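Local coordinates for LPS-assembly lipoprotein LptE (Acinetobacter baumannii, PDB 5TSE) that probably works with LptD in assembling lipopolysaccharide at the surface of the outer membrane, binding lipopolysaccharide and being needed for proper LptD assembly, at residues L11-S17 with G39-D45; Y49-E55 with V76-D82; L67-L72 with A96-Y102. All coordinates share one frame; numbering follows the deposited sequence.

Interaction 1 (L11-S17 with G39-D45); sequences LVYKKLS and GVQLSND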
loop_
_atom_site.group_PDB
_atom_site.type_symbol
_atom_site.label_atom_id
_atom_site.label_comp_id
_atom_site.label_asym_id
_atom_site.label_seq_id
_atom_site.Cartn_x
_atom_site.Cartn_y
_atom_site.Cartn_z
ATOM N N LEU A 11 3.897 16.512 -10.912
ATOM C CA LEU A 11 3.659 15.081 -10.877
ATOM C C LEU A 11 4.684 14.408 -11.776
ATOM O O LEU A 11 4.524 14.357 -12.998
ATOM C CB LEU A 11 2.227 14.806 -11.339
ATOM C CG LEU A 11 1.633 13.417 -11.221
ATOM C CD1 LEU A 11 1.641 12.960 -9.772
ATOM C CD2 LEU A 11 0.218 13.449 -11.784
ATOM N N VAL A 12 5.757 13.930 -11.148
ATOM C CA VAL A 12 6.878 13.267 -11.854
ATOM C C VAL A 12 6.513 11.999 -12.662
ATOM O O VAL A 12 7.189 11.694 -13.656
ATOM C CB VAL A 12 8.059 12.948 -10.889
ATOM C CG1 VAL A 12 8.783 14.220 -10.458
ATOM C CG2 VAL A 12 7.578 12.168 -9.671
ATOM N N TYR A 13 5.461 11.281 -12.246
ATOM C CA TYR A 13 4.999 10.059 -12.934
ATOM C C TYR A 13 3.549 10.245 -13.387
ATOM O O TYR A 13 2.606 9.860 -12.677
ATOM C CB TYR A 13 5.102 8.842 -12.016
ATOM C CG TYR A 13 6.416 8.726 -11.288
ATOM C CD1 TYR A 13 7.581 8.333 -11.952
ATOM C CD2 TYR A 13 6.493 8.984 -9.921
ATOM C CE1 TYR A 13 8.790 8.226 -11.270
ATOM C CE2 TYR A 13 7.688 8.879 -9.232
ATOM C CZ TYR A 13 8.834 8.499 -9.902
ATOM O OH TYR A 13 10.013 8.397 -9.202
ATOM N N LYS A 14 3.379 10.816 -14.580
ATOM C CA LYS A 14 2.047 11.112 -15.108
ATOM C C LYS A 14 1.226 9.881 -15.433
ATOM O O LYS A 14 0.061 9.801 -15.076
ATOM C CB LYS A 14 2.113 11.968 -16.389
ATOM C CG LYS A 14 2.717 13.364 -16.271
ATOM C CD LYS A 14 4.236 13.361 -16.223
ATOM C CE LYS A 14 4.793 14.766 -16.408
ATOM N NZ LYS A 14 6.280 14.758 -16.478
ATOM N N LYS A 15 1.832 8.940 -16.144
ATOM C CA LYS A 15 1.130 7.729 -16.571
ATOM C C LYS A 15 1.662 6.477 -15.893
ATOM O O LYS A 15 2.871 6.243 -15.863
ATOM C CB LYS A 15 1.235 7.575 -18.083
ATOM C CG LYS A 15 0.626 8.708 -18.881
ATOM C CD LYS A 15 0.774 8.428 -20.367
ATOM C CE LYS A 15 0.211 9.550 -21.219
ATOM N NZ LYS A 15 0.347 9.253 -22.673
ATOM N N LEU A 16 0.742 5.666 -15.374
ATOM C CA LEU A 16 1.089 4.429 -14.685
ATOM C C LEU A 16 0.222 3.230 -14.998
ATOM O O LEU A 16 -0.915 3.339 -15.469
ATOM C CB LEU A 16 1.058 4.615 -13.160
ATOM C CG LEU A 16 2.209 5.343 -12.479
ATOM C CD1 LEU A 16 2.017 5.305 -10.971
ATOM C CD2 LEU A 16 3.527 4.684 -12.843
ATOM N N SER A 17 0.819 2.080 -14.711
ATOM C CA SER A 17 0.206 0.783 -14.828
ATOM C C SER A 17 0.560 0.126 -13.492
ATOM O O SER A 17 1.579 0.489 -12.881
ATOM C CB SER A 17 0.815 0.023 -15.981
ATOM O OG SER A 17 0.059 -1.126 -16.251
ATOM N N GLY A 39 -4.309 13.053 -10.056
ATOM C CA GLY A 39 -4.029 13.424 -11.434
ATOM C C GLY A 39 -3.293 12.375 -12.242
ATOM O O GLY A 39 -3.041 12.591 -13.420
ATOM N N VAL A 40 -2.934 11.244 -11.626
ATOM C CA VAL A 40 -2.246 10.165 -12.345
ATOM C C VAL A 40 -3.257 9.519 -13.293
ATOM O O VAL A 40 -4.441 9.431 -12.977
ATOM C CB VAL A 40 -1.665 9.105 -11.381
ATOM C CG1 VAL A 40 -0.968 7.985 -12.149
ATOM C CG2 VAL A 40 -0.704 9.758 -10.393
ATOM N N GLN A 41 -2.792 9.088 -14.458
ATOM C CA GLN A 41 -3.661 8.463 -15.445
ATOM C C GLN A 41 -3.288 6.994 -15.610
ATOM O O GLN A 41 -2.139 6.683 -15.921
ATOM C CB GLN A 41 -3.518 9.181 -16.783
ATOM C CG GLN A 41 -4.520 8.722 -17.836
ATOM C CD GLN A 41 -4.282 9.366 -19.188
ATOM O OE1 GLN A 41 -3.397 10.215 -19.336
ATOM N NE2 GLN A 41 -5.069 8.960 -20.189
ATOM N N LEU A 42 -4.255 6.098 -15.400
ATOM C CA LEU A 42 -4.024 4.660 -15.563
ATOM C C LEU A 42 -3.869 4.400 -17.052
ATOM O O LEU A 42 -4.831 4.537 -17.819
ATOM C CB LEU A 42 -5.177 3.838 -15.001
ATOM C CG LEU A 42 -5.423 3.955 -13.500
ATOM C CD1 LEU A 42 -6.665 3.156 -13.124
ATOM C CD2 LEU A 42 -4.201 3.488 -12.714
ATOM N N SER A 43 -2.658 4.029 -17.455
ATOM C CA SER A 43 -2.364 3.821 -18.857
ATOM C C SER A 43 -1.494 2.598 -19.111
ATOM O O SER A 43 -0.789 2.106 -18.212
ATOM C CB SER A 43 -1.653 5.070 -19.381
ATOM O OG SER A 43 -1.484 5.036 -20.784
ATOM N N ASN A 44 -1.582 2.117 -20.351
ATOM C CA ASN A 44 -0.799 0.992 -20.850
ATOM C C ASN A 44 0.069 1.470 -22.025
ATOM O O ASN A 44 0.711 0.658 -22.690
ATOM C CB ASN A 44 -1.716 -0.141 -21.316
ATOM C CG ASN A 44 -2.736 -0.534 -20.264
ATOM O OD1 ASN A 44 -3.578 0.280 -19.875
ATOM N ND2 ASN A 44 -2.698 -1.795 -19.825
ATOM N N ASP A 45 0.083 2.789 -22.267
ATOM C CA ASP A 45 0.862 3.391 -23.359
ATOM C C ASP A 45 2.351 3.152 -23.152
ATOM O O ASP A 45 2.827 3.094 -22.016
ATOM C CB ASP A 45 0.587 4.899 -23.466
ATOM C CG ASP A 45 -0.873 5.216 -23.798
ATOM O OD1 ASP A 45 -1.613 4.302 -24.243
ATOM O OD2 ASP A 45 -1.271 6.394 -23.618
#
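Lys-15 and Leu-16 run parallel to Gln-41 and Leu-42, held by three backbone bonds: Gln-41 N to Lys-14 O, Leu-16 N to Gln-41 O, and Ser-43 N to Leu-16 O at 2.7 Å. This is the pairing of a beta-alpha-beta unit, in which helix 25-37 carries the chain from strand 15-19 over to the edge strand 41-42. The helix ends in a Schellman motif with Gly-39 at C-prime, and the next residue, Val-40, packs between strand 15-19 and Leu-35 of the helix. Its two methyls part company: CG1 reaches Leu-16 CB at 4.1 Å, while CG2 meets Leu-11 CD1 at 4.0 Å, the Leu-11 side chain crossing that of Val-40 at about a right angle. Leu-11 CD2 rests against the peptide of Gly-39, 3.7 Å from Gly-39 C. On the sheet face opposite Leu-16 and Leu-42, Lys-15 stands fully extended beside Gln-41, pointing the same way, and its CB lies 4.0 Å from Ser-43 CB. The extended chain carries the ammonium out to Asp-45, a weak salt bridge of 3.4 Å from Lys-15 NZ to Asp-45 OD2; Asp-47 adds a long, weak ion pair. Asp-45 sits in an ST turn, its backbone N giving a 3.1 Å bond to Ser-43 OG.

Interaction 2 (Y49-E55 with V76-D82); sequences YVLRVLE and VTFQIED. With FMT (formic acid), chain D.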
loop_
_atom_site.group_PDB
_atom_site.type_symbol
_atom_site.label_atom_id
_atom_site.label_comp_id
_atom_site.label_asym_id
_atom_site.label_seq_id
_atom_site.Cartn_x
_atom_site.Cartn_y
_atom_site.Cartn_z
ATOM N N TYR A 49 4.783 4.552 -16.929
ATOM C CA TYR A 49 5.640 3.787 -16.035
ATOM C C TYR A 49 4.845 2.634 -15.400
ATOM O O TYR A 49 3.668 2.425 -15.710
ATOM C CB TYR A 49 6.320 4.706 -15.002
ATOM C CG TYR A 49 7.347 5.623 -15.642
ATOM C CD1 TYR A 49 8.642 5.169 -15.904
ATOM C CD2 TYR A 49 7.025 6.935 -16.008
ATOM C CE1 TYR A 49 9.587 5.989 -16.502
ATOM C CE2 TYR A 49 7.967 7.765 -16.602
ATOM C CZ TYR A 49 9.247 7.286 -16.846
ATOM O OH TYR A 49 10.189 8.092 -17.440
ATOM N N VAL A 50 5.513 1.864 -14.551
ATOM C CA VAL A 50 4.899 0.740 -13.907
ATOM C C VAL A 50 5.185 0.775 -12.423
ATOM O O VAL A 50 6.335 0.808 -12.002
ATOM C CB VAL A 50 5.430 -0.594 -14.477
ATOM C CG1 VAL A 50 4.835 -1.781 -13.720
ATOM C CG2 VAL A 50 5.143 -0.699 -15.981
ATOM N N LEU A 51 4.113 0.760 -11.644
ATOM C CA LEU A 51 4.182 0.732 -10.205
ATOM C C LEU A 51 4.169 -0.728 -9.810
ATOM O O LEU A 51 3.101 -1.345 -9.769
ATOM C CB LEU A 51 2.977 1.469 -9.622
ATOM C CG LEU A 51 2.748 1.392 -8.115
ATOM C CD1 LEU A 51 4.027 1.624 -7.338
ATOM C CD2 LEU A 51 1.667 2.390 -7.721
ATOM N N ARG A 52 5.359 -1.286 -9.562
ATOM C CA ARG A 52 5.495 -2.683 -9.179
ATOM C C ARG A 52 5.520 -2.839 -7.672
ATOM O O ARG A 52 6.364 -2.241 -6.996
ATOM C CB ARG A 52 6.763 -3.322 -9.779
ATOM C CG ARG A 52 6.860 -4.826 -9.511
ATOM C CD ARG A 52 7.751 -5.574 -10.503
ATOM N NE ARG A 52 9.185 -5.664 -10.199
ATOM C CZ ARG A 52 9.831 -6.777 -9.814
ATOM N NH1 ARG A 52 11.141 -6.726 -9.580
ATOM N NH2 ARG A 52 9.206 -7.949 -9.674
ATOM N N VAL A 53 4.564 -3.614 -7.157
ATOM C CA VAL A 53 4.499 -3.954 -5.752
ATOM C C VAL A 53 5.194 -5.279 -5.720
ATOM O O VAL A 53 4.655 -6.252 -6.214
ATOM C CB VAL A 53 3.053 -4.093 -5.217
ATOM C CG1 VAL A 53 3.039 -4.792 -3.863
ATOM C CG2 VAL A 53 2.408 -2.729 -5.125
ATOM N N LEU A 54 6.404 -5.312 -5.169
ATOM C CA LEU A 54 7.176 -6.560 -5.100
ATOM C C LEU A 54 6.734 -7.456 -3.957
ATOM O O LEU A 54 6.768 -8.688 -4.074
ATOM C CB LEU A 54 8.680 -6.294 -4.962
ATOM C CG LEU A 54 9.377 -5.601 -6.134
ATOM C CD1 LEU A 54 8.953 -4.142 -6.219
ATOM C CD2 LEU A 54 10.894 -5.719 -5.997
ATOM N N GLU A 55 6.343 -6.832 -2.851
ATOM C CA GLU A 55 5.899 -7.562 -1.673
ATOM C C GLU A 55 4.666 -6.926 -1.068
ATOM O O GLU A 55 4.601 -5.725 -0.897
ATOM C CB GLU A 55 7.011 -7.606 -0.625
ATOM C CG GLU A 55 8.216 -8.453 -1.004
ATOM C CD GLU A 55 7.905 -9.943 -1.071
ATOM O OE1 GLU A 55 8.686 -10.682 -1.709
ATOM O OE2 GLU A 55 6.880 -10.379 -0.496
ATOM N N VAL A 76 4.114 -3.124 2.540
ATOM C CA VAL A 76 4.313 -3.187 1.078
ATOM C C VAL A 76 5.641 -2.575 0.628
ATOM O O VAL A 76 6.010 -1.485 1.059
ATOM C CB VAL A 76 3.154 -2.496 0.300
ATOM C CG1 VAL A 76 3.489 -2.346 -1.179
ATOM C CG2 VAL A 76 1.867 -3.274 0.445
ATOM N N THR A 77 6.348 -3.302 -0.235
ATOM C CA THR A 77 7.596 -2.835 -0.835
ATOM C C THR A 77 7.273 -2.619 -2.306
ATOM O O THR A 77 6.680 -3.478 -2.958
ATOM C CB THR A 77 8.751 -3.836 -0.649
ATOM O OG1 THR A 77 9.006 -4.016 0.758
ATOM C CG2 THR A 77 10.033 -3.335 -1.328
ATOM N N PHE A 78 7.627 -1.459 -2.831
ATOM C CA PHE A 78 7.349 -1.156 -4.221
ATOM C C PHE A 78 8.399 -0.229 -4.814
ATOM O O PHE A 78 9.081 0.505 -4.098
ATOM C CB PHE A 78 5.979 -0.498 -4.336
ATOM C CG PHE A 78 5.936 0.902 -3.803
ATOM C CD1 PHE A 78 5.735 1.143 -2.446
ATOM C CD2 PHE A 78 6.090 1.991 -4.661
ATOM C CE1 PHE A 78 5.696 2.437 -1.955
ATOM C CE2 PHE A 78 6.049 3.292 -4.174
ATOM C CZ PHE A 78 5.854 3.516 -2.819
ATOM N N GLN A 79 8.497 -0.251 -6.136
ATOM C CA GLN A 79 9.430 0.599 -6.848
ATOM C C GLN A 79 8.849 0.898 -8.209
ATOM O O GLN A 79 8.140 0.069 -8.771
ATOM C CB GLN A 79 10.784 -0.097 -6.994
ATOM C CG GLN A 79 10.791 -1.310 -7.912
ATOM C CD GLN A 79 12.094 -2.099 -7.872
ATOM O OE1 GLN A 79 12.995 -1.812 -7.083
ATOM N NE2 GLN A 79 12.191 -3.111 -8.731
ATOM N N ILE A 80 9.126 2.083 -8.732
ATOM C CA ILE A 80 8.661 2.428 -10.064
ATOM C C ILE A 80 9.645 1.851 -11.088
ATOM O O ILE A 80 10.863 1.894 -10.899
ATOM C CB ILE A 80 8.585 3.945 -10.300
ATOM C CG1 ILE A 80 7.722 4.635 -9.243
ATOM C CG2 ILE A 80 8.028 4.232 -11.692
ATOM C CD1 ILE A 80 6.267 4.249 -9.267
ATOM N N GLU A 81 9.096 1.309 -12.164
ATOM C CA GLU A 81 9.877 0.774 -13.265
ATOM C C GLU A 81 9.256 1.304 -14.532
ATOM O O GLU A 81 8.089 1.697 -14.531
ATOM C CB GLU A 81 9.797 -0.752 -13.323
ATOM C CG GLU A 81 10.389 -1.495 -12.139
ATOM C CD GLU A 81 10.295 -2.998 -12.293
ATOM O OE1 GLU A 81 9.713 -3.475 -13.297
ATOM O OE2 GLU A 81 10.797 -3.716 -11.409
ATOM N N ASP A 82 10.035 1.326 -15.607
ATOM C CA ASP A 82 9.506 1.727 -16.914
ATOM C C ASP A 82 9.006 0.446 -17.582
ATOM O O ASP A 82 9.185 -0.648 -17.047
ATOM C CB ASP A 82 10.562 2.448 -17.772
ATOM C CG ASP A 82 11.763 1.582 -18.097
ATOM O OD1 ASP A 82 11.660 0.344 -18.016
ATOM O OD2 ASP A 82 12.816 2.145 -18.456
HETATM C C FMT D . 7.518 -6.960 2.708
HETATM O O1 FMT D . 8.082 -6.053 2.122
HETATM O O2 FMT D . 6.193 -7.020 2.662
#
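Arg-52 and Glu-81 form a salt bridge across two antiparallel strands whose short axes make an angle of 147°. Followed outward, Arg-52 starts with CB 3.8 Å from Gln-79 O. The chain runs out with CG anti to the backbone N (chi1 -174°) and then bends at chi3, which brings NE to Glu-81. CD passes beside both carboxylate oxygens, and NE makes the bond, 2.8 Å from Glu-81 OE2. That oxygen is approached from above the carboxylate plane, the guanidinium and carboxylate planes being 50° apart. Further out, NH1 lies near Gln-79 NE2, and Leu-54 CG of the same strand sits over the centre of one guanidinium face. Glu-81 OE2 has a second grip: Gln-79 NE2 donates to its anti lone pair at 3.1 Å, so two donors fix the carboxylate and probably favour its charged form.

The opposite face is apolar. Leu-51 CD1 touches both Phe-78 CD2 at 3.4 Å and Ile-80 CD1 at 4.0 Å, and Val-53 CG1 meets Val-76 CG1 at 3.7 Å. Helix 110-134 covers this side, with Ile-133, Ile-129 and Leu-125 touching Leu-51, Phe-78 and Val-76. A formic acid molecule, probably from the crystallisation liquor, takes a hydrogen bond from Thr-77 OG1 at 2.6 Å and is also bonded to Thr-57 OG1; Thr-77 OG1 in turn bonds Thr-93 OG1. Beside it the register slips: Leu-54 and Glu-55 both face Thr-77, their backbone N atoms turned to Thr-77 O, the latter weakly. This is a classic beta bulge within the long hairpin of strands 49-64 and 68-81.

Interaction 3 (L67-L72 with A96-Y102); sequences LTEVLL and AARSYQY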
loop_
_atom_site.group_PDB
_atom_site.type_symbol
_atom_site.label_atom_id
_atom_site.label_comp_id
_atom_site.label_asym_id
_atom_site.label_seq_id
_atom_site.Cartn_x
_atom_site.Cartn_y
_atom_site.Cartn_z
ATOM N N LEU A 67 -1.430 -5.801 28.660
ATOM C CA LEU A 67 -2.656 -6.484 28.270
ATOM C C LEU A 67 -2.389 -7.216 26.952
ATOM O O LEU A 67 -1.319 -7.050 26.356
ATOM C CB LEU A 67 -3.801 -5.471 28.133
ATOM C CG LEU A 67 -3.666 -4.253 27.192
ATOM C CD1 LEU A 67 -3.688 -4.634 25.717
ATOM C CD2 LEU A 67 -4.793 -3.262 27.491
ATOM N N THR A 68 -3.353 -8.021 26.507
ATOM C CA THR A 68 -3.237 -8.773 25.258
ATOM C C THR A 68 -3.788 -7.925 24.114
ATOM O O THR A 68 -4.915 -7.474 24.171
ATOM C CB THR A 68 -3.986 -10.112 25.341
ATOM O OG1 THR A 68 -3.452 -10.874 26.425
ATOM C CG2 THR A 68 -3.818 -10.912 24.050
ATOM N N GLU A 69 -2.994 -7.759 23.060
ATOM C CA GLU A 69 -3.353 -6.912 21.932
ATOM C C GLU A 69 -3.234 -7.566 20.545
ATOM O O GLU A 69 -2.215 -8.182 20.221
ATOM C CB GLU A 69 -2.453 -5.677 22.009
ATOM C CG GLU A 69 -2.552 -4.700 20.854
ATOM C CD GLU A 69 -1.814 -3.402 21.143
ATOM O OE1 GLU A 69 -2.059 -2.812 22.220
ATOM O OE2 GLU A 69 -1.033 -2.945 20.282
ATOM N N VAL A 70 -4.278 -7.412 19.735
ATOM C CA VAL A 70 -4.295 -7.927 18.367
ATOM C C VAL A 70 -3.947 -6.784 17.423
ATOM O O VAL A 70 -4.699 -5.824 17.337
ATOM C CB VAL A 70 -5.674 -8.483 17.968
ATOM C CG1 VAL A 70 -5.675 -8.919 16.504
ATOM C CG2 VAL A 70 -6.053 -9.652 18.861
ATOM N N LEU A 71 -2.827 -6.904 16.702
ATOM C CA LEU A 71 -2.376 -5.870 15.779
ATOM C C LEU A 71 -2.421 -6.350 14.323
ATOM O O LEU A 71 -1.796 -7.350 13.958
ATOM C CB LEU A 71 -0.988 -5.371 16.183
ATOM C CG LEU A 71 -0.343 -4.255 15.338
ATOM C CD1 LEU A 71 0.690 -3.471 16.116
ATOM C CD2 LEU A 71 0.246 -4.769 14.028
ATOM N N LEU A 72 -3.169 -5.611 13.505
ATOM C CA LEU A 72 -3.370 -5.927 12.100
ATOM C C LEU A 72 -2.456 -5.034 11.274
ATOM O O LEU A 72 -2.633 -3.821 11.241
ATOM C CB LEU A 72 -4.836 -5.712 11.746
ATOM C CG LEU A 72 -5.811 -6.504 12.651
ATOM C CD1 LEU A 72 -7.240 -6.045 12.462
ATOM C CD2 LEU A 72 -5.711 -8.004 12.425
ATOM N N ALA A 96 1.196 -0.011 7.439
ATOM C CA ALA A 96 0.070 0.619 8.128
ATOM C C ALA A 96 -0.397 -0.386 9.145
ATOM O O ALA A 96 -0.254 -1.587 8.932
ATOM C CB ALA A 96 -1.044 0.961 7.158
ATOM N N ALA A 97 -0.967 0.093 10.244
ATOM C CA ALA A 97 -1.406 -0.797 11.288
ATOM C C ALA A 97 -2.427 -0.197 12.228
ATOM O O ALA A 97 -2.415 0.995 12.488
ATOM C CB ALA A 97 -0.191 -1.227 12.097
ATOM N N ARG A 98 -3.298 -1.056 12.744
ATOM C CA ARG A 98 -4.275 -0.684 13.749
ATOM C C ARG A 98 -4.354 -1.859 14.707
ATOM O O ARG A 98 -4.170 -3.010 14.292
ATOM C CB ARG A 98 -5.656 -0.440 13.140
ATOM C CG ARG A 98 -5.768 0.738 12.199
ATOM C CD ARG A 98 -5.465 2.057 12.884
ATOM N NE ARG A 98 -5.775 3.181 11.997
ATOM C CZ ARG A 98 -4.991 3.641 11.024
ATOM N NH1 ARG A 98 -3.818 3.074 10.743
ATOM N NH2 ARG A 98 -5.400 4.676 10.293
ATOM N N SER A 99 -4.594 -1.584 15.984
ATOM C CA SER A 99 -4.738 -2.649 16.980
ATOM C C SER A 99 -5.804 -2.333 17.999
ATOM O O SER A 99 -6.078 -1.177 18.272
ATOM C CB SER A 99 -3.420 -2.901 17.715
ATOM O OG SER A 99 -2.977 -1.745 18.387
ATOM N N TYR A 100 -6.384 -3.382 18.575
ATOM C CA TYR A 100 -7.399 -3.248 19.610
ATOM C C TYR A 100 -7.028 -4.160 20.796
ATOM O O TYR A 100 -6.190 -5.066 20.668
ATOM C CB TYR A 100 -8.789 -3.599 19.058
ATOM C CG TYR A 100 -8.976 -5.047 18.646
ATOM C CD1 TYR A 100 -8.546 -5.502 17.419
ATOM C CD2 TYR A 100 -9.612 -5.953 19.486
ATOM C CE1 TYR A 100 -8.730 -6.818 17.037
ATOM C CE2 TYR A 100 -9.793 -7.281 19.113
ATOM C CZ TYR A 100 -9.354 -7.701 17.882
ATOM O OH TYR A 100 -9.524 -9.019 17.507
ATOM N N GLN A 101 -7.651 -3.914 21.942
ATOM C CA GLN A 101 -7.400 -4.721 23.130
ATOM C C GLN A 101 -8.197 -6.018 23.050
ATOM O O GLN A 101 -9.423 -5.984 22.969
ATOM C CB GLN A 101 -7.802 -3.962 24.397
ATOM C CG GLN A 101 -7.572 -4.755 25.692
ATOM C CD GLN A 101 -8.173 -4.107 26.933
ATOM O OE1 GLN A 101 -8.647 -2.965 26.900
ATOM N NE2 GLN A 101 -8.158 -4.846 28.041
ATOM N N TYR A 102 -7.508 -7.158 23.060
ATOM C CA TYR A 102 -8.200 -8.443 23.071
ATOM C C TYR A 102 -8.866 -8.557 24.443
ATOM O O TYR A 102 -8.234 -8.301 25.472
ATOM C CB TYR A 102 -7.242 -9.610 22.840
ATOM C CG TYR A 102 -7.868 -10.974 23.069
ATOM C CD1 TYR A 102 -8.599 -11.616 22.065
ATOM C CD2 TYR A 102 -7.726 -11.623 24.299
ATOM C CE1 TYR A 102 -9.170 -12.870 22.282
ATOM C CE2 TYR A 102 -8.293 -12.868 24.528
ATOM C CZ TYR A 102 -9.013 -13.493 23.523
ATOM O OH TYR A 102 -9.569 -14.735 23.766
#
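Val-70 and Tyr-100 lie side by side and point the same way, an antiparallel hydrogen-bonded pair on the helix-facing side of the sheet. With CG between its backbone N and carbonyl carbon (chi1 66°), Tyr-100 swings its ring across to the neighbouring strand, and CE1 comes within 3.6 Å of Val-70 CB. The ring lies obliquely against the valine as far as its hydroxyl, which hydrogen-bonds Glu-114 on helix 110-134. Thr-68 and Tyr-102 are again alongside each other, Thr-68 CG2 lying 3.9 Å from Tyr-102 CB, and Tyr-102 N bonds Thr-68 O at 2.8 Å.

The reverse face carries Glu-69, Leu-71, Ser-99 and Gln-101. Leu-67, just before the strand, crosses Gln-101 at about a right angle, its CD2 pressed to the amide carbon, Gln-101 CD, at 3.5 Å. Glu-69 extends over Ser-99, whose OG gives a weak hydrogen bond of 3.0 Å to Glu-69 OE2. Leu-71 CB packs on Ser-99 CB at 3.8 Å. Two-way backbone bonding at Val-70 with Tyr-100 and at Leu-72 with Arg-98 keeps the register, while Arg-98 turns away to a salt bridge with Asp-124. The whole is a regular antiparallel beta hairpin, strands 68-81 and 92-101, packed against helix 110-134.

All three contacts belong to one mixed sheet, ordered 41-42, 15-19, 49-64, 68-81, 92-101. Interaction 1 closes before the other two open, whereas interactions 2 and 3 alternate along the chain and share strand 68-81. Interactions 1 and 2 have centres about 13 Å apart and touch: Lys-15 O probably accepts from Tyr-49 N and Ser-17 O from Leu-51 N. Interaction 3 lies at the far end, its centre about 29 Å from that of interaction 2 and about 36 Å from that of interaction 1. Helix 110-134 packs on the sheet at both interactions 2 and 3, running along the antiparallel meander, while helix 25-37 belongs to the parallel beta-alpha-beta edge.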